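Local coordinates for YfkN protein (Bacillus subtilis subsp. subtilis, PDB 3GVE), which is of unknown function but belongs to the calcineurin-like phosphoesterase family and holds a manganese ion and a magnesium ion side by side in a two-metal site, at residues Asp64-Asn69 and Asp116-Thr121; Glu73-Tyr78 and Lys88-Ile93; Asn23-Asp28 and Asn326-Thr331; Phe38-Thr43 and Ile93-Ala98. All coordinates share one frame; numbering follows the deposited sequence.

Contact 1: Asp64-Asn69 and Asp116-Thr121. With MN (manganese (II) ion), chain C; MG (magnesium ion), chain D.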
loop_
_atom_site.group_PDB
_atom_site.type_symbol
_atom_site.label_atom_id
_atom_site.label_comp_id
_atom_site.label_asym_id
_atom_site.label_seq_id
_atom_site.Cartn_x
_atom_site.Cartn_y
_atom_site.Cartn_z
ATOM N N ASP A 64 4.401 11.379 7.367
ATOM C CA ASP A 64 3.602 10.189 6.987
ATOM C C ASP A 64 3.857 9.079 8.028
ATOM O O ASP A 64 4.242 7.959 7.714
ATOM C CB ASP A 64 3.889 9.720 5.546
ATOM C CG ASP A 64 2.982 10.375 4.528
ATOM O OD1 ASP A 64 2.306 11.357 4.895
ATOM O OD2 ASP A 64 2.990 9.906 3.367
ATOM N N LEU A 65 3.634 9.450 9.282
ATOM C CA LEU A 65 3.974 8.655 10.460
ATOM C C LEU A 65 2.769 8.007 11.162
ATOM O O LEU A 65 2.828 6.853 11.533
ATOM C CB LEU A 65 4.726 9.544 11.455
ATOM C CG LEU A 65 4.955 8.953 12.849
ATOM C CD1 LEU A 65 5.925 7.802 12.775
ATOM C CD2 LEU A 65 5.474 10.053 13.813
ATOM N N ILE A 66 1.699 8.768 11.350
ATOM C CA ILE A 66 0.624 8.355 12.238
ATOM C C ILE A 66 -0.549 7.658 11.563
ATOM O O ILE A 66 -1.479 7.233 12.233
ATOM C CB ILE A 66 0.093 9.559 13.058
ATOM C CG1 ILE A 66 -0.696 10.530 12.162
ATOM C CG2 ILE A 66 1.236 10.247 13.796
ATOM C CD1 ILE A 66 -1.345 11.690 12.919
ATOM N N GLN A 67 -0.506 7.545 10.244
ATOM C CA GLN A 67 -1.611 6.993 9.466
ATOM C C GLN A 67 -1.105 5.964 8.474
ATOM O O GLN A 67 -0.013 6.081 7.961
ATOM C CB GLN A 67 -2.294 8.127 8.696
ATOM C CG GLN A 67 -3.589 7.719 7.993
ATOM C CD GLN A 67 -3.399 7.035 6.635
ATOM O OE1 GLN A 67 -4.292 6.343 6.156
ATOM N NE2 GLN A 67 -2.276 7.249 6.019
ATOM N N GLY A 68 -1.921 4.959 8.209
ATOM C CA GLY A 68 -1.655 4.040 7.118
ATOM C C GLY A 68 -2.076 2.599 7.329
ATOM O O GLY A 68 -2.311 1.874 6.386
ATOM N N ASN A 69 -2.151 2.183 8.585
ATOM C CA ASN A 69 -2.528 0.804 8.913
ATOM C C ASN A 69 -3.571 0.759 10.035
ATOM O O ASN A 69 -3.982 1.788 10.507
ATOM C CB ASN A 69 -1.294 -0.078 9.173
ATOM C CG ASN A 69 -0.586 0.223 10.493
ATOM O OD1 ASN A 69 0.521 -0.250 10.737
ATOM N ND2 ASN A 69 -1.229 0.963 11.346
ATOM N N ASP A 116 -7.951 18.853 14.303
ATOM C CA ASP A 116 -7.971 18.769 15.761
ATOM C C ASP A 116 -7.182 17.558 16.259
ATOM O O ASP A 116 -6.409 17.671 17.184
ATOM C CB ASP A 116 -9.400 18.733 16.314
ATOM C CG ASP A 116 -10.138 20.050 16.145
ATOM O OD1 ASP A 116 -9.514 21.092 15.916
ATOM O OD2 ASP A 116 -11.367 20.009 16.252
ATOM N N PHE A 117 -7.378 16.408 15.613
ATOM C CA PHE A 117 -6.661 15.204 15.989
ATOM C C PHE A 117 -5.164 15.392 15.794
ATOM O O PHE A 117 -4.381 14.975 16.611
ATOM C CB PHE A 117 -7.171 14.000 15.210
ATOM C CG PHE A 117 -6.535 12.706 15.626
ATOM C CD1 PHE A 117 -6.907 12.074 16.807
ATOM C CD2 PHE A 117 -5.560 12.122 14.848
ATOM C CE1 PHE A 117 -6.327 10.879 17.187
ATOM C CE2 PHE A 117 -4.999 10.930 15.230
ATOM C CZ PHE A 117 -5.384 10.310 16.400
ATOM N N LEU A 118 -4.781 16.071 14.727
ATOM C CA LEU A 118 -3.373 16.331 14.490
ATOM C C LEU A 118 -2.779 17.233 15.582
ATOM O O LEU A 118 -1.697 16.990 16.060
ATOM C CB LEU A 118 -3.153 16.943 13.096
ATOM C CG LEU A 118 -1.698 17.232 12.712
ATOM C CD1 LEU A 118 -0.832 15.987 12.902
ATOM C CD2 LEU A 118 -1.617 17.733 11.269
ATOM N N ASP A 119 -3.500 18.292 15.944
ATOM C CA ASP A 119 -3.053 19.170 17.021
ATOM C C ASP A 119 -2.892 18.356 18.308
ATOM O O ASP A 119 -1.925 18.512 19.011
ATOM C CB ASP A 119 -4.035 20.321 17.262
ATOM C CG ASP A 119 -3.927 21.434 16.221
ATOM O OD1 ASP A 119 -2.890 21.594 15.562
ATOM O OD2 ASP A 119 -4.919 22.159 16.094
ATOM N N GLY A 120 -3.843 17.486 18.596
ATOM C CA GLY A 120 -3.782 16.671 19.798
ATOM C C GLY A 120 -2.599 15.726 19.776
ATOM O O GLY A 120 -1.942 15.518 20.766
ATOM N N THR A 121 -2.330 15.158 18.608
ATOM C CA THR A 121 -1.203 14.233 18.420
ATOM C C THR A 121 0.124 14.922 18.717
ATOM O O THR A 121 0.959 14.388 19.406
ATOM C CB THR A 121 -1.199 13.655 16.983
ATOM O OG1 THR A 121 -2.337 12.820 16.811
ATOM C CG2 THR A 121 0.052 12.824 16.717
HETATM MN MN MN C . 3.826 8.054 2.342
HETATM MG MG MG D . 3.449 11.561 1.659
HETATM O O HOH W 1 3.829 9.397 0.596
HETATM O O HOH W 2 1.842 7.646 1.373
#

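Contact 2: Glu73-Tyr78 and Lys88-Ile93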
loop_
_atom_site.group_PDB
_atom_site.type_symbol
_atom_site.label_atom_id
_atom_site.label_comp_id
_atom_site.label_asym_id
_atom_site.label_seq_id
_atom_site.Cartn_x
_atom_site.Cartn_y
_atom_site.Cartn_z
ATOM N N GLU A 73 -5.540 3.559 12.740
ATOM C CA GLU A 73 -7.009 3.593 12.819
ATOM C C GLU A 73 -7.476 3.381 14.254
ATOM O O GLU A 73 -8.364 4.047 14.727
ATOM C CB GLU A 73 -7.621 2.468 11.990
ATOM C CG GLU A 73 -7.581 2.649 10.533
ATOM C CD GLU A 73 -8.005 1.364 9.802
ATOM O OE1 GLU A 73 -7.647 1.245 8.631
ATOM O OE2 GLU A 73 -8.661 0.470 10.402
ATOM N N TYR A 74 -6.856 2.432 14.934
ATOM C CA TYR A 74 -7.201 2.165 16.316
ATOM C C TYR A 74 -7.057 3.443 17.160
ATOM O O TYR A 74 -7.896 3.769 17.981
ATOM C CB TYR A 74 -6.338 1.021 16.891
ATOM C CG TYR A 74 -6.610 0.834 18.365
ATOM C CD1 TYR A 74 -7.686 0.078 18.792
ATOM C CD2 TYR A 74 -5.843 1.478 19.323
ATOM C CE1 TYR A 74 -7.969 -0.063 20.114
ATOM C CE2 TYR A 74 -6.128 1.342 20.662
ATOM C CZ TYR A 74 -7.185 0.567 21.048
ATOM O OH TYR A 74 -7.486 0.422 22.383
ATOM N N ALA A 75 -5.978 4.186 16.944
ATOM C CA ALA A 75 -5.733 5.367 17.737
ATOM C C ALA A 75 -6.806 6.443 17.565
ATOM O O ALA A 75 -7.333 6.976 18.523
ATOM C CB ALA A 75 -4.370 5.913 17.465
ATOM N N VAL A 76 -7.129 6.721 16.313
ATOM C CA VAL A 76 -8.136 7.727 16.046
ATOM C C VAL A 76 -9.538 7.281 16.497
ATOM O O VAL A 76 -10.297 8.084 16.983
ATOM C CB VAL A 76 -8.068 8.231 14.574
ATOM C CG1 VAL A 76 -8.621 7.217 13.598
ATOM C CG2 VAL A 76 -8.762 9.561 14.427
ATOM N N LYS A 77 -9.857 6.002 16.361
ATOM C CA LYS A 77 -11.187 5.532 16.736
ATOM C C LYS A 77 -11.351 5.408 18.246
ATOM O O LYS A 77 -12.350 5.842 18.781
ATOM C CB LYS A 77 -11.500 4.206 16.045
ATOM C CG LYS A 77 -11.702 4.343 14.555
ATOM C CD LYS A 77 -12.154 3.028 13.953
ATOM C CE LYS A 77 -12.324 3.123 12.458
ATOM N NZ LYS A 77 -12.942 1.869 11.922
ATOM N N TYR A 78 -10.380 4.813 18.918
ATOM C CA TYR A 78 -10.498 4.528 20.349
ATOM C C TYR A 78 -9.977 5.606 21.294
ATOM O O TYR A 78 -10.359 5.634 22.443
ATOM C CB TYR A 78 -9.854 3.178 20.686
ATOM C CG TYR A 78 -10.686 2.000 20.231
ATOM C CD1 TYR A 78 -11.479 1.286 21.130
ATOM C CD2 TYR A 78 -10.701 1.621 18.902
ATOM C CE1 TYR A 78 -12.239 0.217 20.694
ATOM C CE2 TYR A 78 -11.458 0.578 18.476
ATOM C CZ TYR A 78 -12.217 -0.124 19.375
ATOM O OH TYR A 78 -12.971 -1.168 18.929
ATOM N N LYS A 88 -4.170 11.769 26.757
ATOM C CA LYS A 88 -3.429 10.569 26.418
ATOM C C LYS A 88 -2.482 10.957 25.321
ATOM O O LYS A 88 -2.829 11.729 24.459
ATOM C CB LYS A 88 -4.357 9.494 25.881
ATOM C CG LYS A 88 -4.844 8.513 26.917
ATOM C CD LYS A 88 -5.728 7.455 26.275
ATOM C CE LYS A 88 -7.041 7.294 27.028
ATOM N NZ LYS A 88 -7.135 6.008 27.714
ATOM N N THR A 89 -1.279 10.424 25.372
ATOM C CA THR A 89 -0.331 10.587 24.275
ATOM C C THR A 89 -0.680 9.618 23.139
ATOM O O THR A 89 -0.976 8.467 23.371
ATOM C CB THR A 89 1.084 10.275 24.751
ATOM O OG1 THR A 89 1.400 11.126 25.853
ATOM C CG2 THR A 89 2.104 10.506 23.636
ATOM N N HIS A 90 -0.637 10.081 21.902
ATOM C CA HIS A 90 -0.844 9.169 20.776
ATOM C C HIS A 90 0.181 8.031 20.927
ATOM O O HIS A 90 1.350 8.291 21.086
ATOM C CB HIS A 90 -0.620 9.921 19.463
ATOM C CG HIS A 90 -1.074 9.169 18.249
ATOM N ND1 HIS A 90 -0.596 7.917 17.930
ATOM C CD2 HIS A 90 -1.973 9.486 17.292
ATOM C CE1 HIS A 90 -1.173 7.501 16.823
ATOM N NE2 HIS A 90 -2.008 8.435 16.410
ATOM N N PRO A 91 -0.261 6.776 20.859
ATOM C CA PRO A 91 0.658 5.643 21.051
ATOM C C PRO A 91 1.863 5.649 20.100
ATOM O O PRO A 91 2.929 5.242 20.497
ATOM C CB PRO A 91 -0.240 4.428 20.802
ATOM C CG PRO A 91 -1.555 4.880 21.246
ATOM C CD PRO A 91 -1.657 6.312 20.786
ATOM N N ILE A 92 1.693 6.123 18.872
ATOM C CA ILE A 92 2.834 6.228 17.967
ATOM C C ILE A 92 3.846 7.268 18.489
ATOM O O ILE A 92 5.048 7.043 18.495
ATOM C CB ILE A 92 2.384 6.543 16.537
ATOM C CG1 ILE A 92 1.686 5.310 15.953
ATOM C CG2 ILE A 92 3.575 6.977 15.683
ATOM C CD1 ILE A 92 1.036 5.554 14.610
ATOM N N ILE A 93 3.329 8.401 18.937
ATOM C CA ILE A 93 4.158 9.425 19.556
ATOM C C ILE A 93 4.866 8.906 20.822
ATOM O O ILE A 93 6.009 9.239 21.054
ATOM C CB ILE A 93 3.349 10.718 19.830
ATOM C CG1 ILE A 93 2.819 11.311 18.502
ATOM C CG2 ILE A 93 4.192 11.754 20.611
ATOM C CD1 ILE A 93 3.926 11.696 17.481
#

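Contact 3: Asn23-Asp28 and Asn326-Thr331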
loop_
_atom_site.group_PDB
_atom_site.type_symbol
_atom_site.label_atom_id
_atom_site.label_comp_id
_atom_site.label_asym_id
_atom_site.label_seq_id
_atom_site.Cartn_x
_atom_site.Cartn_y
_atom_site.Cartn_z
ATOM N N ASN A 23 3.516 1.747 11.023
ATOM C CA ASN A 23 4.122 0.423 11.176
ATOM C C ASN A 23 5.149 0.405 12.316
ATOM O O ASN A 23 6.343 0.519 12.097
ATOM C CB ASN A 23 4.745 -0.046 9.848
ATOM C CG ASN A 23 3.715 -0.175 8.733
ATOM O OD1 ASN A 23 3.738 0.554 7.754
ATOM N ND2 ASN A 23 2.809 -1.079 8.895
HETATM N N MSE A 24 4.633 0.254 13.529
HETATM C CA MSE A 24 5.437 0.188 14.753
HETATM C C MSE A 24 6.097 -1.178 14.869
HETATM O O MSE A 24 7.298 -1.286 14.968
HETATM C CB MSE A 24 4.558 0.453 15.978
HETATM C CG MSE A 24 3.982 1.883 15.992
HETATM SE SE MSE A 24 5.317 3.279 16.189
HETATM C CE MSE A 24 5.402 3.855 14.287
HETATM N N MSE A 25 5.269 -2.208 14.862
HETATM C CA MSE A 25 5.746 -3.581 14.875
HETATM C C MSE A 25 6.104 -4.058 13.470
HETATM O O MSE A 25 5.651 -3.506 12.482
HETATM C CB MSE A 25 4.685 -4.496 15.472
HETATM C CG MSE A 25 4.391 -4.218 16.933
HETATM SE SE MSE A 25 5.911 -4.616 18.115
HETATM C CE MSE A 25 5.543 -6.526 18.338
ATOM N N ASP A 26 6.905 -5.114 13.401
ATOM C CA ASP A 26 7.178 -5.765 12.126
ATOM C C ASP A 26 6.029 -6.754 11.870
ATOM O O ASP A 26 6.178 -7.972 11.992
ATOM C CB ASP A 26 8.576 -6.420 12.104
ATOM C CG ASP A 26 8.832 -7.382 13.268
ATOM O OD1 ASP A 26 8.158 -7.299 14.300
ATOM O OD2 ASP A 26 9.763 -8.190 13.132
ATOM N N TYR A 27 4.874 -6.196 11.534
ATOM C CA TYR A 27 3.602 -6.919 11.533
ATOM C C TYR A 27 2.650 -6.424 10.449
ATOM O O TYR A 27 2.448 -5.231 10.281
ATOM C CB TYR A 27 2.934 -6.785 12.909
ATOM C CG TYR A 27 1.940 -7.892 13.199
ATOM C CD1 TYR A 27 2.360 -9.104 13.737
ATOM C CD2 TYR A 27 0.595 -7.738 12.910
ATOM C CE1 TYR A 27 1.461 -10.116 13.987
ATOM C CE2 TYR A 27 -0.313 -8.754 13.174
ATOM C CZ TYR A 27 0.142 -9.931 13.708
ATOM O OH TYR A 27 -0.728 -10.968 13.956
ATOM N N ASP A 28 2.061 -7.372 9.732
ATOM C CA ASP A 28 1.050 -7.117 8.721
ATOM C C ASP A 28 -0.318 -7.392 9.345
ATOM O O ASP A 28 -0.680 -8.538 9.569
ATOM C CB ASP A 28 1.303 -8.049 7.511
ATOM C CG ASP A 28 0.221 -7.968 6.450
ATOM O OD1 ASP A 28 -0.659 -7.132 6.539
ATOM O OD2 ASP A 28 0.271 -8.775 5.517
ATOM N N ASN A 326 8.152 -2.852 23.876
ATOM C CA ASN A 326 7.613 -2.606 25.204
ATOM C C ASN A 326 6.651 -1.415 25.218
ATOM O O ASN A 326 5.633 -1.428 25.871
ATOM C CB ASN A 326 8.741 -2.370 26.220
ATOM C CG ASN A 326 9.478 -3.647 26.600
ATOM O OD1 ASN A 326 9.050 -4.735 26.269
ATOM N ND2 ASN A 326 10.595 -3.500 27.278
ATOM N N THR A 327 6.998 -0.380 24.473
ATOM C CA THR A 327 6.210 0.832 24.468
ATOM C C THR A 327 4.867 0.643 23.765
ATOM O O THR A 327 3.855 1.076 24.247
ATOM C CB THR A 327 7.011 1.985 23.832
ATOM O OG1 THR A 327 8.235 2.140 24.550
ATOM C CG2 THR A 327 6.246 3.286 23.920
ATOM N N ILE A 328 4.881 -0.035 22.630
ATOM C CA ILE A 328 3.684 -0.170 21.803
ATOM C C ILE A 328 2.846 -1.429 22.060
ATOM O O ILE A 328 1.768 -1.531 21.569
ATOM C CB ILE A 328 4.065 -0.120 20.291
ATOM C CG1 ILE A 328 2.865 0.303 19.439
ATOM C CG2 ILE A 328 4.639 -1.470 19.838
ATOM C CD1 ILE A 328 2.405 1.742 19.688
ATOM N N GLN A 329 3.366 -2.376 22.826
ATOM C CA GLN A 329 2.734 -3.691 22.975
ATOM C C GLN A 329 1.234 -3.662 23.267
ATOM O O GLN A 329 0.470 -4.329 22.599
ATOM C CB GLN A 329 3.437 -4.507 24.061
ATOM C CG GLN A 329 2.816 -5.856 24.268
ATOM C CD GLN A 329 3.778 -6.793 24.914
ATOM O OE1 GLN A 329 4.758 -7.178 24.331
ATOM N NE2 GLN A 329 3.504 -7.145 26.152
ATOM N N GLN A 330 0.828 -2.893 24.268
ATOM C CA GLN A 330 -0.591 -2.868 24.653
ATOM C C GLN A 330 -1.451 -2.352 23.501
ATOM O O GLN A 330 -2.481 -2.892 23.203
ATOM C CB GLN A 330 -0.840 -2.040 25.916
ATOM C CG GLN A 330 -2.252 -2.246 26.488
ATOM C CD GLN A 330 -2.586 -3.728 26.668
ATOM O OE1 GLN A 330 -1.914 -4.426 27.412
ATOM N NE2 GLN A 330 -3.595 -4.215 25.948
ATOM N N THR A 331 -0.990 -1.289 22.862
ATOM C CA THR A 331 -1.707 -0.731 21.716
ATOM C C THR A 331 -1.780 -1.731 20.562
ATOM O O THR A 331 -2.789 -1.876 19.918
ATOM C CB THR A 331 -1.025 0.555 21.214
ATOM O OG1 THR A 331 -0.991 1.516 22.268
ATOM C CG2 THR A 331 -1.783 1.139 20.020
#

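Contact 4: Phe38-Thr43 and Ile93-Ala98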
loop_
_atom_site.group_PDB
_atom_site.type_symbol
_atom_site.label_atom_id
_atom_site.label_comp_id
_atom_site.label_asym_id
_atom_site.label_seq_id
_atom_site.Cartn_x
_atom_site.Cartn_y
_atom_site.Cartn_z
ATOM N N PHE A 38 9.684 -5.010 7.359
ATOM C CA PHE A 38 9.489 -3.600 7.700
ATOM C C PHE A 38 9.180 -3.403 9.174
ATOM O O PHE A 38 9.089 -4.362 9.916
ATOM C CB PHE A 38 8.378 -2.986 6.826
ATOM C CG PHE A 38 6.996 -3.601 7.018
ATOM C CD1 PHE A 38 6.213 -3.241 8.085
ATOM C CD2 PHE A 38 6.477 -4.498 6.104
ATOM C CE1 PHE A 38 4.954 -3.763 8.263
ATOM C CE2 PHE A 38 5.223 -5.021 6.282
ATOM C CZ PHE A 38 4.463 -4.663 7.373
ATOM N N GLY A 39 9.013 -2.150 9.583
ATOM C CA GLY A 39 8.573 -1.817 10.925
ATOM C C GLY A 39 9.608 -1.103 11.768
ATOM O O GLY A 39 10.760 -1.468 11.747
ATOM N N LEU A 40 9.171 -0.077 12.487
ATOM C CA LEU A 40 10.054 0.719 13.330
ATOM C C LEU A 40 10.766 -0.124 14.392
ATOM O O LEU A 40 11.863 0.185 14.762
ATOM C CB LEU A 40 9.276 1.878 13.956
ATOM C CG LEU A 40 10.089 2.932 14.726
ATOM C CD1 LEU A 40 11.259 3.477 13.908
ATOM C CD2 LEU A 40 9.154 4.042 15.187
ATOM N N ALA A 41 10.135 -1.201 14.842
ATOM C CA ALA A 41 10.790 -2.106 15.777
ATOM C C ALA A 41 12.110 -2.655 15.215
ATOM O O ALA A 41 13.024 -2.904 15.970
ATOM C CB ALA A 41 9.856 -3.243 16.175
ATOM N N ARG A 42 12.200 -2.822 13.898
ATOM C CA ARG A 42 13.450 -3.221 13.251
ATOM C C ARG A 42 14.348 -2.028 12.941
ATOM O O ARG A 42 15.518 -2.078 13.186
ATOM C CB ARG A 42 13.174 -4.063 11.996
ATOM C CG ARG A 42 12.721 -5.469 12.374
ATOM C CD ARG A 42 12.295 -6.319 11.191
ATOM N NE ARG A 42 12.035 -7.695 11.636
ATOM C CZ ARG A 42 12.933 -8.668 11.629
ATOM N NH1 ARG A 42 14.158 -8.478 11.162
ATOM N NH2 ARG A 42 12.583 -9.862 12.068
ATOM N N THR A 43 13.778 -0.943 12.434
ATOM C CA THR A 43 14.593 0.234 12.113
ATOM C C THR A 43 15.332 0.761 13.341
ATOM O O THR A 43 16.444 1.240 13.231
ATOM C CB THR A 43 13.732 1.379 11.525
ATOM O OG1 THR A 43 12.606 0.835 10.843
ATOM C CG2 THR A 43 14.554 2.267 10.576
ATOM N N ILE A 93 3.329 8.401 18.937
ATOM C CA ILE A 93 4.158 9.425 19.556
ATOM C C ILE A 93 4.866 8.906 20.822
ATOM O O ILE A 93 6.009 9.239 21.054
ATOM C CB ILE A 93 3.349 10.718 19.830
ATOM C CG1 ILE A 93 2.819 11.311 18.502
ATOM C CG2 ILE A 93 4.192 11.754 20.611
ATOM C CD1 ILE A 93 3.926 11.696 17.481
ATOM N N SER A 94 4.198 8.074 21.618
ATOM C CA SER A 94 4.902 7.425 22.770
ATOM C C SER A 94 6.111 6.651 22.344
ATOM O O SER A 94 7.123 6.675 23.049
ATOM C CB SER A 94 3.975 6.514 23.539
ATOM O OG SER A 94 2.820 7.201 23.990
ATOM N N VAL A 95 6.029 5.957 21.210
ATOM C CA VAL A 95 7.213 5.239 20.700
ATOM C C VAL A 95 8.347 6.204 20.327
ATOM O O VAL A 95 9.509 6.020 20.643
ATOM C CB VAL A 95 6.859 4.345 19.475
ATOM C CG1 VAL A 95 8.071 3.733 18.874
ATOM C CG2 VAL A 95 5.885 3.214 19.934
HETATM N N MSE A 96 7.981 7.276 19.628
HETATM C CA MSE A 96 8.949 8.299 19.199
HETATM C C MSE A 96 9.637 8.984 20.402
HETATM O O MSE A 96 10.802 9.282 20.380
HETATM C CB MSE A 96 8.289 9.367 18.300
HETATM C CG MSE A 96 7.428 8.819 17.147
HETATM SE SE MSE A 96 8.242 7.433 16.034
HETATM C CE MSE A 96 9.138 8.580 14.712
ATOM N N ASN A 97 8.872 9.169 21.471
ATOM C CA ASN A 97 9.325 9.766 22.710
ATOM C C ASN A 97 10.339 8.796 23.351
ATOM O O ASN A 97 11.403 9.168 23.815
ATOM C CB ASN A 97 8.173 10.036 23.677
ATOM C CG ASN A 97 7.367 11.298 23.300
ATOM O OD1 ASN A 97 7.794 12.109 22.470
ATOM N ND2 ASN A 97 6.241 11.456 23.943
ATOM N N ALA A 98 9.976 7.518 23.349
ATOM C CA ALA A 98 10.815 6.482 23.954
ATOM C C ALA A 98 12.140 6.325 23.212
ATOM O O ALA A 98 13.146 6.033 23.815
ATOM C CB ALA A 98 10.071 5.154 24.028
#

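Contact 1: Asp64-Asn69 and Asp116-Thr121
I66 and T121 reach toward each other tip to tip, methyl against methyl, with I66 CG2 4.1 Å from T121 CG2. The other branch of I66 points at the preceding helical turn. With chi1 at 71°, CG1 stands between the backbone N and the carbonyl carbon, and CD1 arrives 4.3 Å from L118 CD1. The same CD1 lies 4.4 Å from F117 CE2, approaching that ring obliquely. T121 is fixed in rotation by its hydroxyl: OG1 donates to F117 O over 3.0 Å from above the carbonyl plane, 39° out of it, while T121 N reaches the same oxygen from the opposite face. OG1 also sits over one face of the F117 ring, near its rim. The contact sets helix 115-123 against the loop that follows strand 57-61 in the calcineurin-like phosphoesterase fold. At the head of that loop D64 bridges the two metals through one oxygen, OD2, at 2.3 Å from the manganese and 2.4 Å from the magnesium. Its other oxygen, OD1, accepts from H109 N, a second-shell bond that helps orient the carboxylate. E110 takes the backbone N-H groups of D64 and L65, one on each carboxylate oxygen.

Contact 2: Glu73-Tyr78 and Lys88-Ile93
The backbones come closest at A75 and H90, whose CA atoms are 6.9 Å apart; A75 lies within helix 70-85, whereas H90 is the N-cap residue of helix 91-98. Two successive helices, joined by a short loop, place the side of the first against the start of the second. The A75 methyl points across the gap and meets the H90 imidazole obliquely: CB is 3.6 Å from NE2 and equally far from CE1, touching the ring's outer end. P91 adds a looser contact, its CD 4.3 Å from A75 CB. The ring gets there because CG of H90 lies anti to the backbone N (chi1 -168°). With chi2 at -57°, ND1 faces the helix start, where it accepts from I92 N at 3.1 Å, N-H...N angle 151°. I92 N lies close to the imidazole plane, as suits acceptance by a ring nitrogen, and this bond caps the helix. I83 and T121 touch H90; I328 and T331 of helix 322-340 touch P91. Since ND1 is an acceptor, the imidazole is probably neutral with its hydrogen on NE2, a state the adjacent helix N-terminus would favour; across the segments the attraction is dispersive.

Contact 3: Asn23-Asp28 and Asn326-Thr331
The C-terminal helix 322-340 packs through I328 on M24 and M25, in the loop between strand 9-17 and strand 27-28. Both methionines are modelled as selenomethionine, and each takes a different branch of I328. On the M24 side, I328 CG1 is 3.9 Å from M24 CB. M24 CG lies 4.0 Å from I328 CD1, and the two side chains cross at about a right angle. Although M24 sets out toward the helix, bends at chi2 and chi3 lead its selenium and CE away, so the contact is made by the base of the chain. M25 behaves differently: it slides past I328 in the opposite direction and uses the middle of its chain, CG and SE, with SE 3.8 Å from I328 CG2. That methyl occupies the crowded position between the backbone N and carbonyl carbon of I328, because chi1 of -157° sends CG1 anti to the N and toward M24. In the calcineurin-like phosphoesterase fold of this protein, the loop comes just after D19 and H21, two ligands of the manganese, yet the M24 side chain stays about 13 Å from that metal. Past M25 the chain makes an inverse gamma turn centred on D26, with a weak bond of 3.0 Å from Y27 N to M25 O. The D26 carboxylate divides its two oxygens between salt bridges to R42 and R320. Helix 322-340 is kinked here, the N atoms of Q330 and T331 lacking bonds to the turn before. V95 of helix 91-98 and L71 of helix 70-85 also touch I328.

Contact 4: Phe38-Thr43 and Ile93-Ala98
L40 meets V95 and M96 through a single methyl group. Its CD2 is 3.6 Å from the selenium of M96, modelled as selenomethionine, and 3.9 Å from V95 CG1. The backbones stay well separated, with the CA atoms of L40 and V95 9.1 Å apart, so the side chains alone span the gap. L40 manages this by an outstretched chi1 of -172°, which sets CG anti to the backbone N and carries CD2 toward helix 91-98. V95 answers with the same kind of rotation, CG1 lying anti to its own N, and the two chains slide past each other in opposite directions. M96 takes another course. Its CG lies beside the backbone N; chi1 and chi2 (-49° each) bring SE against L40 at an oblique crossing, and chi3 then turns CE off to the side. L40 opens helix 40-53 directly after its N-cap, G39, which has a positive phi readily adopted by glycine. G39 O receives both R42 N at 2.9 Å and T43 N at 3.1 Å, closing the first turn and fixing the helix start from which L40 projects. The contact thereby joins the beginning of helix 40-53 to helix 91-98, whose A98 touches T323 and T327 of helix 322-340. No hydrogen bond crosses between 38-43 and 93-98, and all three touching residues are buried; cohesion here therefore rests on dispersion and on burial of apolar surface, and a methionine sulfur would presumably occupy the place of the selenium in the natural protein.

Along the chain, contact 2 is nested within contact 1, contacts 1 and 4 interleave, and contact 3 encloses all the others by joining an early loop to the C-terminal helix 322-340. Contacts 2 and 4 share helix 91-98 and residue I93, their centres about 14 Å apart. Contact 1 lies about 8 Å from contact 2, centre to centre, and contact 3 the same distance from contact 4, whereas contacts 1 and 3 are about 16 Å apart. Direct touches connect the pairs: I66 with I92, L65 with M96, and I92 with M24. Helices 40-53, 70-85, 91-98, 115-123 and 322-340 are linked by successive side-chain contacts next to the loop that carries the metal-bridging aspartate.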